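Local coordinates for protein Dot/Icm T4SS effector (Legionella pneumophila, PDB 6VVE) that is a kinase effector delivered by type IV secretion that binds ADP and Mn2+ and is activated by host inositol hexakisphosphate, at residues H17-E21 with E106-L110; H111-Q115 with L206-Y212; Y234-F238 with D251-P255; I239-T243 with G282-L286. One frame throughout, in Å; residues are numbered along the deposited sequence.

Contact 1 (H17-E21 with E106-L110); sequences HYLSE and EEINL. With IHP (inositol hexakisphosphate), chain B.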
# COMPACT_ATOMS: atom_id res chain seq x y z
N HIS A 17 -16.06 -14.42 11.20
CA HIS A 17 -14.71 -14.42 11.73
C HIS A 17 -13.92 -13.17 11.36
O HIS A 17 -12.73 -13.08 11.72
CB HIS A 17 -13.94 -15.65 11.23
CG HIS A 17 -14.51 -16.95 11.69
ND1 HIS A 17 -14.12 -18.16 11.17
CD2 HIS A 17 -15.46 -17.23 12.61
CE1 HIS A 17 -14.79 -19.13 11.76
NE2 HIS A 17 -15.61 -18.59 12.65
N TYR A 18 -14.54 -12.21 10.66
CA TYR A 18 -13.80 -11.05 10.16
C TYR A 18 -14.60 -9.76 10.21
O TYR A 18 -14.05 -8.68 10.47
CB TYR A 18 -13.32 -11.33 8.73
CG TYR A 18 -12.27 -12.41 8.63
CD1 TYR A 18 -10.96 -12.17 9.06
CD2 TYR A 18 -12.57 -13.67 8.14
CE1 TYR A 18 -9.99 -13.16 8.98
CE2 TYR A 18 -11.62 -14.66 8.06
CZ TYR A 18 -10.32 -14.40 8.48
OH TYR A 18 -9.36 -15.39 8.41
N LEU A 19 -15.91 -9.84 9.96
CA LEU A 19 -16.73 -8.66 9.84
C LEU A 19 -17.95 -8.78 10.74
O LEU A 19 -18.31 -9.87 11.20
CB LEU A 19 -17.18 -8.44 8.38
CG LEU A 19 -16.08 -8.21 7.36
CD1 LEU A 19 -16.63 -8.28 5.94
CD2 LEU A 19 -15.40 -6.87 7.59
N SER A 20 -18.60 -7.64 10.97
CA SER A 20 -19.83 -7.62 11.75
C SER A 20 -20.91 -8.43 11.05
O SER A 20 -20.98 -8.49 9.82
CB SER A 20 -20.30 -6.19 11.96
OG SER A 20 -20.36 -5.49 10.73
N GLU A 21 -21.76 -9.07 11.85
CA GLU A 21 -22.82 -9.93 11.34
C GLU A 21 -24.17 -9.45 11.86
O GLU A 21 -24.29 -9.11 13.04
CB GLU A 21 -22.59 -11.38 11.78
CG GLU A 21 -22.92 -12.42 10.72
CD GLU A 21 -22.04 -12.30 9.50
OE1 GLU A 21 -22.39 -12.86 8.44
OE2 GLU A 21 -20.98 -11.64 9.60
N GLU A 106 -12.86 -4.87 13.05
CA GLU A 106 -13.88 -4.98 12.02
C GLU A 106 -13.89 -3.75 11.11
O GLU A 106 -14.04 -3.88 9.89
CB GLU A 106 -15.26 -5.17 12.66
CG GLU A 106 -15.42 -6.50 13.36
CD GLU A 106 -16.78 -6.65 14.03
OE1 GLU A 106 -17.46 -5.62 14.24
OE2 GLU A 106 -17.16 -7.79 14.34
N GLU A 107 -13.72 -2.56 11.69
CA GLU A 107 -13.71 -1.34 10.89
C GLU A 107 -12.48 -1.30 9.98
O GLU A 107 -12.59 -0.93 8.80
CB GLU A 107 -13.75 -0.12 11.80
CG GLU A 107 -13.96 1.20 11.07
CD GLU A 107 -15.33 1.28 10.41
OE1 GLU A 107 -16.22 0.49 10.77
OE2 GLU A 107 -15.50 2.14 9.51
N ILE A 108 -11.31 -1.65 10.51
CA ILE A 108 -10.12 -1.73 9.67
C ILE A 108 -10.34 -2.71 8.53
O ILE A 108 -10.00 -2.42 7.38
CB ILE A 108 -8.89 -2.11 10.52
CG1 ILE A 108 -8.50 -0.95 11.43
CG2 ILE A 108 -7.73 -2.51 9.63
CD1 ILE A 108 -7.50 -1.32 12.50
N ASN A 109 -10.90 -3.88 8.83
CA ASN A 109 -11.13 -4.89 7.80
C ASN A 109 -12.01 -4.35 6.69
O ASN A 109 -11.74 -4.56 5.50
CB ASN A 109 -11.76 -6.14 8.41
CG ASN A 109 -10.74 -7.02 9.15
OD1 ASN A 109 -9.54 -6.80 9.07
ND2 ASN A 109 -11.24 -8.01 9.86
N LEU A 110 -13.08 -3.64 7.05
CA LEU A 110 -13.96 -3.07 6.04
C LEU A 110 -13.20 -2.10 5.13
O LEU A 110 -13.39 -2.10 3.91
CB LEU A 110 -15.14 -2.37 6.71
CG LEU A 110 -16.34 -2.04 5.81
CD1 LEU A 110 -17.63 -2.02 6.63
CD2 LEU A 110 -16.15 -0.72 5.10
C1 IHP B . -7.11 -22.40 8.40
C2 IHP B . -7.52 -23.61 9.26
C3 IHP B . -8.37 -23.18 10.46
C4 IHP B . -9.61 -22.40 10.00
C5 IHP B . -9.18 -21.13 9.23
C6 IHP B . -8.28 -21.46 8.05
O11 IHP B . -6.57 -22.87 7.18
P1 IHP B . -4.96 -22.73 6.92
O21 IHP B . -4.72 -22.24 5.52
O31 IHP B . -4.36 -21.78 7.93
O41 IHP B . -4.32 -24.11 7.09
O12 IHP B . -6.34 -24.22 9.72
P2 IHP B . -6.15 -25.84 9.48
O22 IHP B . -7.25 -26.37 8.60
O32 IHP B . -4.82 -26.09 8.82
O42 IHP B . -6.19 -26.53 10.82
O13 IHP B . -7.59 -22.33 11.26
P3 IHP B . -7.58 -22.52 12.89
O23 IHP B . -8.23 -23.84 13.27
O33 IHP B . -6.13 -22.50 13.36
O43 IHP B . -8.33 -21.38 13.55
O14 IHP B . -10.38 -22.04 11.10
P4 IHP B . -11.99 -22.37 11.04
O24 IHP B . -12.21 -23.86 10.91
O34 IHP B . -12.58 -21.70 9.81
O44 IHP B . -12.67 -21.86 12.29
O15 IHP B . -10.31 -20.47 8.76
P5 IHP B . -10.72 -19.02 9.41
O25 IHP B . -12.23 -18.88 9.42
O35 IHP B . -10.20 -18.92 10.82
O45 IHP B . -10.10 -17.93 8.57
O16 IHP B . -7.73 -20.26 7.55
P6 IHP B . -8.21 -19.71 6.07
O26 IHP B . -6.99 -19.38 5.23
O36 IHP B . -9.04 -20.75 5.37
O46 IHP B . -9.04 -18.46 6.28
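In the protein kinase fold a single long helix of the N-terminal lobe, the αC helix, helps set the active state. Helix 102-121 probably takes that place here, and the loop 17-21 that packs on it also reaches the activator. The link rests on side-chain conformation. Asn109, with chi1 in the m well and CA-CB directed at the loop, gives ND2 to the carbonyl O of Tyr18 (3.0 Å, 163°), while its OD1 accepts from the backbone N of Trp133 on strand 132-134; both ends of the amide are thereby used. Leu19 starts out pointing away from the helix, but its m,t rotamer brings CD2 back to within 3.8 Å of Asn109 CB. Glu106, also m,t, extends along the loop, its OE1 3.7 Å from Ser20 CB. Beyond these, Tyr18, with chi1 in the m well, presents its ring edge to Asn109 ND2 and its OH to the ligand. Two neighbouring loop side chains thus grip one phosphate of inositol hexakisphosphate: His17 ND1 donates to O25 and Tyr18 OH to O45, both at 2.7 Å and both oxygens on P5.

Contact 2 (H111-Q115 with L206-Y212); sequences HIIEQ and LDGGFRY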
# COMPACT_ATOMS: atom_id res chain seq x y z
N HIS A 111 -12.35 -1.26 5.72
CA HIS A 111 -11.59 -0.32 4.91
C HIS A 111 -10.54 -1.03 4.06
O HIS A 111 -10.30 -0.64 2.91
CB HIS A 111 -10.94 0.74 5.80
CG HIS A 111 -11.88 1.80 6.25
ND1 HIS A 111 -12.08 2.97 5.55
CD2 HIS A 111 -12.70 1.87 7.33
CE1 HIS A 111 -12.98 3.71 6.18
NE2 HIS A 111 -13.37 3.06 7.26
N ILE A 112 -9.92 -2.09 4.61
CA ILE A 112 -8.95 -2.84 3.83
C ILE A 112 -9.61 -3.50 2.63
O ILE A 112 -9.06 -3.51 1.52
CB ILE A 112 -8.24 -3.89 4.72
CG1 ILE A 112 -7.30 -3.18 5.70
CG2 ILE A 112 -7.50 -4.89 3.86
CD1 ILE A 112 -6.53 -4.13 6.61
N ILE A 113 -10.81 -4.06 2.82
CA ILE A 113 -11.53 -4.68 1.71
C ILE A 113 -11.81 -3.64 0.63
O ILE A 113 -11.56 -3.87 -0.56
CB ILE A 113 -12.82 -5.34 2.21
CG1 ILE A 113 -12.51 -6.54 3.10
CG2 ILE A 113 -13.68 -5.75 1.03
CD1 ILE A 113 -13.65 -6.98 3.97
N GLU A 114 -12.33 -2.48 1.02
CA GLU A 114 -12.57 -1.41 0.06
C GLU A 114 -11.27 -1.00 -0.63
O GLU A 114 -11.24 -0.76 -1.84
CB GLU A 114 -13.21 -0.21 0.75
CG GLU A 114 -14.59 -0.50 1.33
CD GLU A 114 -15.17 0.68 2.08
OE1 GLU A 114 -14.41 1.36 2.80
OE2 GLU A 114 -16.38 0.94 1.93
N GLN A 115 -10.18 -0.93 0.14
CA GLN A 115 -8.90 -0.54 -0.45
C GLN A 115 -8.39 -1.62 -1.40
O GLN A 115 -7.81 -1.32 -2.44
CB GLN A 115 -7.89 -0.25 0.66
CG GLN A 115 -8.23 1.02 1.44
CD GLN A 115 -7.47 1.14 2.74
OE1 GLN A 115 -6.51 0.42 2.99
NE2 GLN A 115 -7.91 2.07 3.58
N LEU A 206 0.98 -3.22 6.24
CA LEU A 206 -0.28 -2.53 5.95
C LEU A 206 -1.45 -3.07 6.77
O LEU A 206 -2.60 -2.95 6.34
CB LEU A 206 -0.59 -2.64 4.45
CG LEU A 206 0.30 -1.87 3.49
CD1 LEU A 206 0.02 -2.28 2.05
CD2 LEU A 206 0.11 -0.37 3.65
N ASP A 207 -1.17 -3.65 7.94
CA ASP A 207 -2.24 -4.29 8.70
C ASP A 207 -3.23 -3.28 9.28
O ASP A 207 -4.28 -3.68 9.79
CB ASP A 207 -1.66 -5.15 9.83
CG ASP A 207 -0.61 -4.41 10.65
OD1 ASP A 207 0.46 -4.05 10.09
OD2 ASP A 207 -0.87 -4.19 11.84
N GLY A 208 -2.92 -1.99 9.24
CA GLY A 208 -3.88 -0.96 9.55
C GLY A 208 -4.57 -0.37 8.34
O GLY A 208 -5.33 0.59 8.48
N GLY A 209 -4.32 -0.91 7.15
CA GLY A 209 -4.82 -0.31 5.93
C GLY A 209 -4.03 0.93 5.56
O GLY A 209 -3.11 1.36 6.26
N PHE A 210 -4.41 1.51 4.43
CA PHE A 210 -3.77 2.75 4.01
C PHE A 210 -4.28 3.92 4.83
O PHE A 210 -5.39 3.89 5.38
CB PHE A 210 -4.02 3.02 2.52
CG PHE A 210 -3.45 1.98 1.62
CD1 PHE A 210 -2.08 1.84 1.48
CD2 PHE A 210 -4.28 1.15 0.88
CE1 PHE A 210 -1.56 0.88 0.63
CE2 PHE A 210 -3.76 0.20 0.04
CZ PHE A 210 -2.40 0.06 -0.09
N ARG A 211 -3.46 4.96 4.92
CA ARG A 211 -3.91 6.22 5.48
C ARG A 211 -4.69 7.01 4.43
O ARG A 211 -4.53 6.80 3.21
CB ARG A 211 -2.73 7.05 5.99
CG ARG A 211 -2.11 6.51 7.27
CD ARG A 211 -0.99 7.43 7.75
NE ARG A 211 -0.29 6.90 8.91
CZ ARG A 211 0.80 7.45 9.44
NH1 ARG A 211 1.32 8.55 8.91
NH2 ARG A 211 1.37 6.89 10.50
N TYR A 212 -5.54 7.91 4.91
CA TYR A 212 -6.31 8.79 4.04
C TYR A 212 -6.78 9.96 4.88
O TYR A 212 -6.88 9.86 6.11
CB TYR A 212 -7.50 8.05 3.40
CG TYR A 212 -8.33 7.27 4.39
CD1 TYR A 212 -9.40 7.86 5.04
CD2 TYR A 212 -8.03 5.95 4.69
CE1 TYR A 212 -10.16 7.14 5.95
CE2 TYR A 212 -8.78 5.24 5.61
CZ TYR A 212 -9.83 5.84 6.24
OH TYR A 212 -10.60 5.14 7.14
O HOH W 1 -7.03 2.37 6.58
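The imidazole of His111 lies with one face under the hydroxyl of Tyr212, CE1 to OH being 2.9 Å. The two rings are nearly parallel (16°), yet with centroids 5.4 Å apart they are slid so far that they barely overlap. One helical turn on, Gln115 makes the principal polar link: its OE1 accepts from Phe210 N at 2.8 Å and an almost straight 175°, while NE2 donates to a water that in turn bonds to the carbonyl O atoms of Gly208 and Phe210. Gly209, the last residue of the type I turn that starts at Leu206, has positive phi and lets the chain come this close, since a CB there would crowd Gln115 OE1 and Ile112 CG1. Ile112 packs beside it, CG1 meeting Gly209 CA at 3.8 Å. Asp207 turns away to a salt bridge with Lys94, a residue of the ADP pocket. This is consistent with the αC helix packing on the start of a kinase activation segment, here probably with Asp205-Leu206-Asp207 in place of DFG.

Contact 3 (Y234-F238 with D251-P255); sequences YVYNF and DWRVP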
# COMPACT_ATOMS: atom_id res chain seq x y z
N TYR A 234 9.25 10.58 -2.67
CA TYR A 234 10.30 10.44 -1.68
C TYR A 234 11.01 9.09 -1.82
O TYR A 234 12.24 9.01 -1.75
CB TYR A 234 9.74 10.56 -0.26
CG TYR A 234 8.87 11.77 0.00
CD1 TYR A 234 8.94 12.90 -0.80
CD2 TYR A 234 8.00 11.79 1.09
CE1 TYR A 234 8.15 14.00 -0.55
CE2 TYR A 234 7.21 12.89 1.36
CZ TYR A 234 7.28 13.99 0.53
OH TYR A 234 6.48 15.07 0.80
N VAL A 235 10.23 8.02 -2.02
CA VAL A 235 10.82 6.69 -2.17
C VAL A 235 11.75 6.66 -3.38
O VAL A 235 12.90 6.20 -3.30
CB VAL A 235 9.71 5.63 -2.29
CG1 VAL A 235 10.32 4.26 -2.54
CG2 VAL A 235 8.85 5.62 -1.03
N TYR A 236 11.27 7.16 -4.52
CA TYR A 236 12.07 7.07 -5.74
C TYR A 236 13.36 7.88 -5.63
O TYR A 236 14.44 7.41 -5.99
CB TYR A 236 11.27 7.55 -6.94
CG TYR A 236 11.98 7.27 -8.24
CD1 TYR A 236 11.92 6.02 -8.84
CD2 TYR A 236 12.73 8.26 -8.88
CE1 TYR A 236 12.58 5.76 -10.03
CE2 TYR A 236 13.38 8.01 -10.07
CZ TYR A 236 13.31 6.76 -10.64
OH TYR A 236 13.96 6.49 -11.82
N ASN A 237 13.26 9.12 -5.14
CA ASN A 237 14.44 9.99 -5.07
C ASN A 237 15.44 9.50 -4.03
O ASN A 237 16.64 9.69 -4.20
CB ASN A 237 14.02 11.43 -4.77
CG ASN A 237 13.61 12.18 -6.02
OD1 ASN A 237 14.38 12.95 -6.58
ND2 ASN A 237 12.38 11.94 -6.47
N PHE A 238 14.96 8.87 -2.95
CA PHE A 238 15.89 8.30 -1.97
C PHE A 238 16.73 7.20 -2.60
O PHE A 238 17.93 7.09 -2.32
CB PHE A 238 15.13 7.76 -0.76
CG PHE A 238 16.02 7.11 0.27
CD1 PHE A 238 16.78 7.89 1.13
CD2 PHE A 238 16.10 5.73 0.36
CE1 PHE A 238 17.61 7.30 2.07
CE2 PHE A 238 16.92 5.14 1.31
CZ PHE A 238 17.68 5.93 2.17
N ASP A 251 20.70 16.86 -3.30
CA ASP A 251 19.77 16.78 -2.18
C ASP A 251 18.42 17.30 -2.65
O ASP A 251 18.10 18.48 -2.50
CB ASP A 251 20.28 17.56 -0.97
CG ASP A 251 19.47 17.25 0.30
OD1 ASP A 251 18.48 16.49 0.18
OD2 ASP A 251 19.83 17.74 1.39
N TRP A 252 17.62 16.39 -3.22
CA TRP A 252 16.28 16.72 -3.68
C TRP A 252 15.39 17.28 -2.58
O TRP A 252 14.37 17.91 -2.88
CB TRP A 252 15.63 15.46 -4.25
CG TRP A 252 15.70 14.28 -3.31
CD1 TRP A 252 16.73 13.41 -3.17
CD2 TRP A 252 14.69 13.86 -2.38
NE1 TRP A 252 16.43 12.47 -2.20
CE2 TRP A 252 15.19 12.73 -1.71
CE3 TRP A 252 13.42 14.34 -2.05
CZ2 TRP A 252 14.45 12.05 -0.73
CZ3 TRP A 252 12.69 13.67 -1.08
CH2 TRP A 252 13.21 12.54 -0.44
N ARG A 253 15.75 17.06 -1.31
CA ARG A 253 14.87 17.50 -0.23
C ARG A 253 14.84 19.02 -0.09
O ARG A 253 13.84 19.57 0.37
CB ARG A 253 15.32 16.87 1.09
CG ARG A 253 15.42 15.37 1.04
CD ARG A 253 15.95 14.80 2.36
NE ARG A 253 16.19 13.36 2.25
CZ ARG A 253 17.26 12.82 1.68
NH1 ARG A 253 18.20 13.59 1.16
NH2 ARG A 253 17.38 11.50 1.63
N VAL A 254 15.92 19.70 -0.47
CA VAL A 254 16.04 21.13 -0.24
C VAL A 254 15.00 21.89 -1.06
O VAL A 254 14.24 22.69 -0.49
CB VAL A 254 17.46 21.62 -0.56
CG1 VAL A 254 17.55 23.15 -0.46
CG2 VAL A 254 18.48 20.97 0.39
N PRO A 255 14.93 21.71 -2.37
CA PRO A 255 13.91 22.44 -3.14
C PRO A 255 12.49 22.03 -2.77
O PRO A 255 11.59 22.89 -2.77
CB PRO A 255 14.23 22.09 -4.60
CG PRO A 255 15.00 20.80 -4.53
CD PRO A 255 15.80 20.89 -3.24
O HOH W 2 18.60 10.50 -1.86
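This is a contact between an aromatic side chain and a helix: the indole of Trp252, in the segment leading into helix 253-262, lies against the last turns of helix 231-239, well away from the nucleotide site. Trp252 supplies most of the buried area on its side. Its five-membered ring is covered by Asn237 CB, which sits 3.4 Å from the centroid and only 7° off the normal, a clear CH-pi interaction. The six-membered ring reaches Tyr234, one turn earlier, where CH2 comes within 3.8 Å of Tyr234 CA, and CZ3 within 3.8 Å of Tyr234 CD1. The contact joins two helices of what is probably the helical C-terminal lobe of the kinase fold. The indole nitrogen is served by solvent: a water accepts from Trp252 NE1 at 3.0 Å and donates to Asn237 O at 3.2 Å, bridging two atoms whose direct geometry is poor. The amide of Asn237 is engaged outside this pair, OD1 with Ser285 N. On the Trp252 side, Asp251 OD1 accepts from Arg253 N (3.2 Å), a capping bond at the entry to the helix, and also forms a salt bridge with Arg253 NH1 (3.1 Å). The other terminal nitrogen, NH2, meets Phe238 CD1 at 3.7 Å, edge against edge, while Arg253 NE bonds to Pro186 O.

Contact 4 (I239-T243 with G282-L286); sequences IYPPT and GLISL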
# COMPACT_ATOMS: atom_id res chain seq x y z
N ILE A 239 16.11 6.38 -3.46
CA ILE A 239 16.82 5.24 -4.05
C ILE A 239 17.62 5.68 -5.27
O ILE A 239 18.74 5.21 -5.51
CB ILE A 239 15.82 4.13 -4.39
CG1 ILE A 239 15.05 3.70 -3.13
CG2 ILE A 239 16.52 2.94 -5.01
CD1 ILE A 239 13.96 2.67 -3.39
N TYR A 240 17.05 6.56 -6.10
CA TYR A 240 17.69 7.02 -7.34
C TYR A 240 17.72 8.54 -7.33
O TYR A 240 17.06 9.20 -8.13
CB TYR A 240 16.95 6.51 -8.58
CG TYR A 240 16.82 5.01 -8.63
CD1 TYR A 240 17.94 4.20 -8.79
CD2 TYR A 240 15.58 4.40 -8.52
CE1 TYR A 240 17.83 2.82 -8.83
CE2 TYR A 240 15.45 3.02 -8.56
CZ TYR A 240 16.58 2.24 -8.72
OH TYR A 240 16.45 0.87 -8.75
N PRO A 241 18.49 9.13 -6.42
CA PRO A 241 18.56 10.60 -6.33
C PRO A 241 19.08 11.20 -7.62
O PRO A 241 19.74 10.50 -8.42
CB PRO A 241 19.54 10.84 -5.17
CG PRO A 241 20.35 9.56 -5.08
CD PRO A 241 19.38 8.46 -5.44
N PRO A 242 18.81 12.47 -7.87
CA PRO A 242 19.37 13.12 -9.07
C PRO A 242 20.89 13.20 -8.99
O PRO A 242 21.48 13.25 -7.91
CB PRO A 242 18.74 14.52 -9.05
CG PRO A 242 17.62 14.46 -8.06
CD PRO A 242 18.00 13.39 -7.06
N THR A 243 21.52 13.22 -10.16
CA THR A 243 22.97 13.23 -10.29
C THR A 243 23.39 14.37 -11.20
O THR A 243 22.76 14.62 -12.23
CB THR A 243 23.47 11.89 -10.86
OG1 THR A 243 23.38 10.87 -9.86
CG2 THR A 243 24.90 12.01 -11.31
N GLY A 282 17.19 19.50 -12.80
CA GLY A 282 18.06 18.55 -12.14
C GLY A 282 17.90 18.49 -10.64
O GLY A 282 18.82 18.02 -9.96
N LEU A 283 16.76 18.94 -10.12
CA LEU A 283 16.54 18.99 -8.68
C LEU A 283 15.94 17.71 -8.12
O LEU A 283 16.22 17.36 -6.97
CB LEU A 283 15.62 20.17 -8.33
CG LEU A 283 16.07 21.55 -8.80
CD1 LEU A 283 15.10 22.61 -8.29
CD2 LEU A 283 17.48 21.84 -8.35
N ILE A 284 15.11 17.02 -8.90
CA ILE A 284 14.46 15.79 -8.47
C ILE A 284 14.61 14.77 -9.59
O ILE A 284 14.87 15.09 -10.75
CB ILE A 284 12.98 16.00 -8.13
CG1 ILE A 284 12.19 16.46 -9.36
CG2 ILE A 284 12.82 17.00 -7.01
CD1 ILE A 284 10.68 16.48 -9.16
N SER A 285 14.42 13.51 -9.22
CA SER A 285 14.35 12.40 -10.16
C SER A 285 12.90 11.98 -10.35
O SER A 285 12.03 12.24 -9.51
CB SER A 285 15.18 11.21 -9.66
OG SER A 285 16.53 11.59 -9.52
N LEU A 286 12.64 11.31 -11.46
CA LEU A 286 11.31 10.80 -11.77
C LEU A 286 11.47 9.43 -12.42
O LEU A 286 12.43 9.20 -13.16
CB LEU A 286 10.55 11.73 -12.72
CG LEU A 286 10.23 13.13 -12.22
CD1 LEU A 286 9.63 13.96 -13.36
CD2 LEU A 286 9.28 13.08 -11.05
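Gly282 ends helix 272-280 in a Schellman motif, and its positive phi of 81° explains the glycine, because a CB would collide with the preceding carbonyl. Its own O lies 3.6 Å from Pro242 CB. Leu283 has CA-CB directed away from 239-243, its side chain touching Phe278, and its carbonyl O lies 3.4 Å from Pro242 CG. Ile284 does likewise: CA-CB is directed away and the side chain touches Leu275 and Phe278, while its backbone C meets Pro242 CG, also at 3.4 Å, so the proline ring rests on three successive backbone units. Ser285 supplies the polar link. With chi1 in the m well, OG donates to Tyr240 O at 2.8 Å and sits 2.9 Å from Pro242 N, which has no hydrogen to give; the residue's N meets Asn237 OD1. Leu286 turns away again, packing on Leu233 and Tyr279. Tyr240 is the first residue beyond helix 231-239, so a serine hydroxyl and a proline ring join two post-helical loops, probably in the helical C-terminal lobe of a kinase fold.

Overall arrangement
The contacts come in series along the chain, except that the segments of contacts 3 and 4 alternate, and fall into two groups. Contacts 1 and 2, centres about 12 Å apart, share helix 102-121 and touch through Ile108 with Asp207 and Leu19 with Ile113; one helix thus runs from the inositol hexakisphosphate side to the loop beside ADP, a route consistent with activation by that ligand. Contacts 3 and 4, centres about 7 Å apart, probably lie in the helical C-terminal lobe, joined by a probable hydrogen bond from Ser285 N to Asn237 OD1. Contacts 1 and 4, centres about 42 Å apart, sit on opposite sides of the chain's centre: the ligand-activated and helical sides of a probably bilobal kinase.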